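Local coordinates for fructokinase (Vibrio cholerae serotype O1, PDB 5EYN), which catalyses the phosphorylation of fructose with ATP as the phosphate donor and belongs to the PfkB (ribokinase-like) carbohydrate kinases, at residues F72-Q77 against L90-V95. Residues are numbered along the deposited sequence; the frame is centred on the assembly and turned at random.
Sequences FGRFMQ and LHFDPV
G73, R74 and Q77 of helix 71-82 meet L90 and F92 of strand 86-93 inside a beta-alpha-beta unit. The unit runs from strand 61-68 through the helix to strand 86-93, as expected of a ribokinase-like fold. The short segments 72-77 and 90-93 run antiparallel, at 175°, and their axes come within 9.9 Å. The phenyl ring of F92 reaches the helix with its rim. Its CE1 lies 3.9 Å from the carbonyl carbon G73 C. G73 has no side chain, and F92 CE1 meets the helix backbone directly, with R74 N also at the ring edge, near its plane. R74 adds its methylene CG, 4.0 Å from F92 CE1. Next along the rim, at CZ and CE2, stands the amide of Q77, with its carbon CD in the ring plane. Q77 OE1 lies 3.4 Å from F92 CZ, and Q77 NE2 lies 3.7 Å from F92 CE2. The amide plane is turned 70° from the ring plane. Q77 CG is anti to the backbone N (chi1 178°); the chain beyond is extended and carries the amide out to the ring edge. Deeper in, the methyl CD2 of L90 packs 3.8 Å from Q77 CA and also touches Q77 CB. No direct hydrogen bond joins the two segments; their direct contact is van der Waals, including that of the Q77 amide with the ring. One water adds an indirect polar link: it donates to L90 O at 2.7 Å and accepts a weak bond from Q77 NE2. L90 is buried and also packs on F63 and V67 of strand 61-68, while F92 touches V67. Strand 86-93 is an outermost strand of the nine-stranded sheet within this chain, paired in parallel with strand 61-68. Helix 71-82 packs on strand 86-93 through this contact, and F75 and M76 touch P43 of strand 38-44 in the smaller sheet.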
loop_
_atom_site.group_PDB
_atom_site.type_symbol
_atom_site.label_atom_id
_atom_site.label_comp_id
_atom_site.label_asym_id
_atom_site.label_seq_id
_atom_site.Cartn_x
_atom_site.Cartn_y
_atom_site.Cartn_z
ATOM N N PHE A 72 6.143 -7.745 -0.621
ATOM C CA PHE A 72 4.832 -8.332 -0.403
ATOM C C PHE A 72 4.566 -9.461 -1.407
ATOM O O PHE A 72 3.995 -10.508 -1.057
ATOM C CB PHE A 72 3.732 -7.281 -0.469
ATOM C CG PHE A 72 3.633 -6.416 0.761
ATOM C CD1 PHE A 72 4.501 -6.568 1.839
ATOM C CD2 PHE A 72 2.648 -5.461 0.840
ATOM C CE1 PHE A 72 4.377 -5.765 2.955
ATOM C CE2 PHE A 72 2.527 -4.655 1.950
ATOM C CZ PHE A 72 3.396 -4.802 3.005
ATOM N N GLY A 73 5.004 -9.272 -2.647
ATOM C CA GLY A 73 4.827 -10.303 -3.647
ATOM C C GLY A 73 5.644 -11.530 -3.317
ATOM O O GLY A 73 5.176 -12.660 -3.480
ATOM N N ARG A 74 6.866 -11.309 -2.842
ATOM C CA ARG A 74 7.722 -12.422 -2.463
ATOM C C ARG A 74 7.156 -13.118 -1.230
ATOM O O ARG A 74 7.260 -14.333 -1.103
ATOM C CB ARG A 74 9.150 -11.952 -2.225
ATOM C CG ARG A 74 9.847 -11.584 -3.516
ATOM C CD ARG A 74 11.317 -11.298 -3.305
ATOM N NE ARG A 74 11.528 -9.968 -2.751
ATOM C CZ ARG A 74 11.557 -8.847 -3.472
ATOM N NH1 ARG A 74 11.387 -8.886 -4.789
ATOM N NH2 ARG A 74 11.753 -7.681 -2.875
ATOM N N PHE A 75 6.547 -12.351 -0.330
ATOM C CA PHE A 75 5.900 -12.924 0.845
ATOM C C PHE A 75 4.732 -13.810 0.427
ATOM O O PHE A 75 4.515 -14.865 1.005
ATOM C CB PHE A 75 5.430 -11.799 1.758
ATOM C CG PHE A 75 4.585 -12.244 2.918
ATOM C CD1 PHE A 75 5.131 -12.965 3.966
ATOM C CD2 PHE A 75 3.247 -11.910 2.970
ATOM C CE1 PHE A 75 4.345 -13.342 5.036
ATOM C CE2 PHE A 75 2.465 -12.275 4.048
ATOM C CZ PHE A 75 3.017 -12.998 5.075
ATOM N N MET A 76 3.983 -13.400 -0.590
ATOM C CA MET A 76 2.873 -14.230 -1.057
ATOM C C MET A 76 3.368 -15.492 -1.771
ATOM O O MET A 76 2.798 -16.574 -1.598
ATOM C CB MET A 76 1.880 -13.442 -1.923
ATOM C CG MET A 76 1.130 -12.380 -1.109
ATOM S SD MET A 76 0.381 -13.017 0.407
ATOM C CE MET A 76 -0.770 -14.188 -0.230
ATOM N N GLN A 77 4.436 -15.367 -2.556
ATOM C CA GLN A 77 5.062 -16.558 -3.132
ATOM C C GLN A 77 5.495 -17.515 -2.030
ATOM O O GLN A 77 5.261 -18.727 -2.119
ATOM C CB GLN A 77 6.274 -16.177 -3.978
ATOM C CG GLN A 77 7.009 -17.360 -4.587
ATOM C CD GLN A 77 8.291 -16.945 -5.291
ATOM O OE1 GLN A 77 9.060 -16.124 -4.781
ATOM N NE2 GLN A 77 8.522 -17.501 -6.477
ATOM N N LEU A 90 2.849 -18.427 -10.693
ATOM C CA LEU A 90 2.773 -17.118 -10.077
ATOM C C LEU A 90 3.965 -16.314 -10.553
ATOM O O LEU A 90 5.114 -16.664 -10.296
ATOM C CB LEU A 90 2.802 -17.234 -8.565
ATOM C CG LEU A 90 2.815 -15.908 -7.818
ATOM C CD1 LEU A 90 1.532 -15.139 -8.100
ATOM C CD2 LEU A 90 3.001 -16.155 -6.328
ATOM N N HIS A 91 3.692 -15.247 -11.279
ATOM C CA HIS A 91 4.744 -14.451 -11.876
ATOM C C HIS A 91 4.848 -13.113 -11.207
ATOM O O HIS A 91 3.885 -12.615 -10.638
ATOM C CB HIS A 91 4.442 -14.200 -13.344
ATOM C CG HIS A 91 4.208 -15.445 -14.128
ATOM N ND1 HIS A 91 5.215 -16.336 -14.429
ATOM C CD2 HIS A 91 3.078 -15.959 -14.663
ATOM C CE1 HIS A 91 4.716 -17.343 -15.123
ATOM N NE2 HIS A 91 3.421 -17.135 -15.284
ATOM N N PHE A 92 6.018 -12.511 -11.337
ATOM C CA PHE A 92 6.229 -11.165 -10.858
ATOM C C PHE A 92 6.103 -10.212 -12.025
ATOM O O PHE A 92 6.829 -10.333 -13.019
ATOM C CB PHE A 92 7.598 -11.083 -10.186
ATOM C CG PHE A 92 7.713 -11.992 -9.004
ATOM C CD1 PHE A 92 7.391 -11.535 -7.740
ATOM C CD2 PHE A 92 8.077 -13.317 -9.163
ATOM C CE1 PHE A 92 7.465 -12.368 -6.649
ATOM C CE2 PHE A 92 8.157 -14.163 -8.066
ATOM C CZ PHE A 92 7.847 -13.688 -6.810
ATOM N N ASP A 93 5.146 -9.299 -11.935
ATOM C CA ASP A 93 5.038 -8.241 -12.931
ATOM C C ASP A 93 6.249 -7.332 -12.818
ATOM O O ASP A 93 6.706 -7.035 -11.706
ATOM C CB ASP A 93 3.771 -7.418 -12.720
ATOM C CG ASP A 93 3.509 -6.467 -13.862
ATOM O OD1 ASP A 93 2.913 -6.907 -14.862
ATOM O OD2 ASP A 93 3.907 -5.286 -13.771
ATOM N N PRO A 94 6.774 -6.880 -13.963
ATOM C CA PRO A 94 7.984 -6.054 -13.921
ATOM C C PRO A 94 7.787 -4.649 -13.342
ATOM O O PRO A 94 8.755 -4.046 -12.890
ATOM C CB PRO A 94 8.406 -5.977 -15.397
ATOM C CG PRO A 94 7.186 -6.310 -16.173
ATOM C CD PRO A 94 6.402 -7.257 -15.341
ATOM N N VAL A 95 6.560 -4.149 -13.338
ATOM C CA VAL A 95 6.322 -2.736 -13.049
ATOM C C VAL A 95 5.386 -2.499 -11.864
ATOM O O VAL A 95 5.619 -1.626 -11.037
ATOM C CB VAL A 95 5.742 -2.034 -14.310
ATOM C CG1 VAL A 95 5.183 -0.651 -13.968
ATOM C CG2 VAL A 95 6.798 -1.948 -15.405
HETATM O O HOH W 1 6.699 -18.373 -8.906
#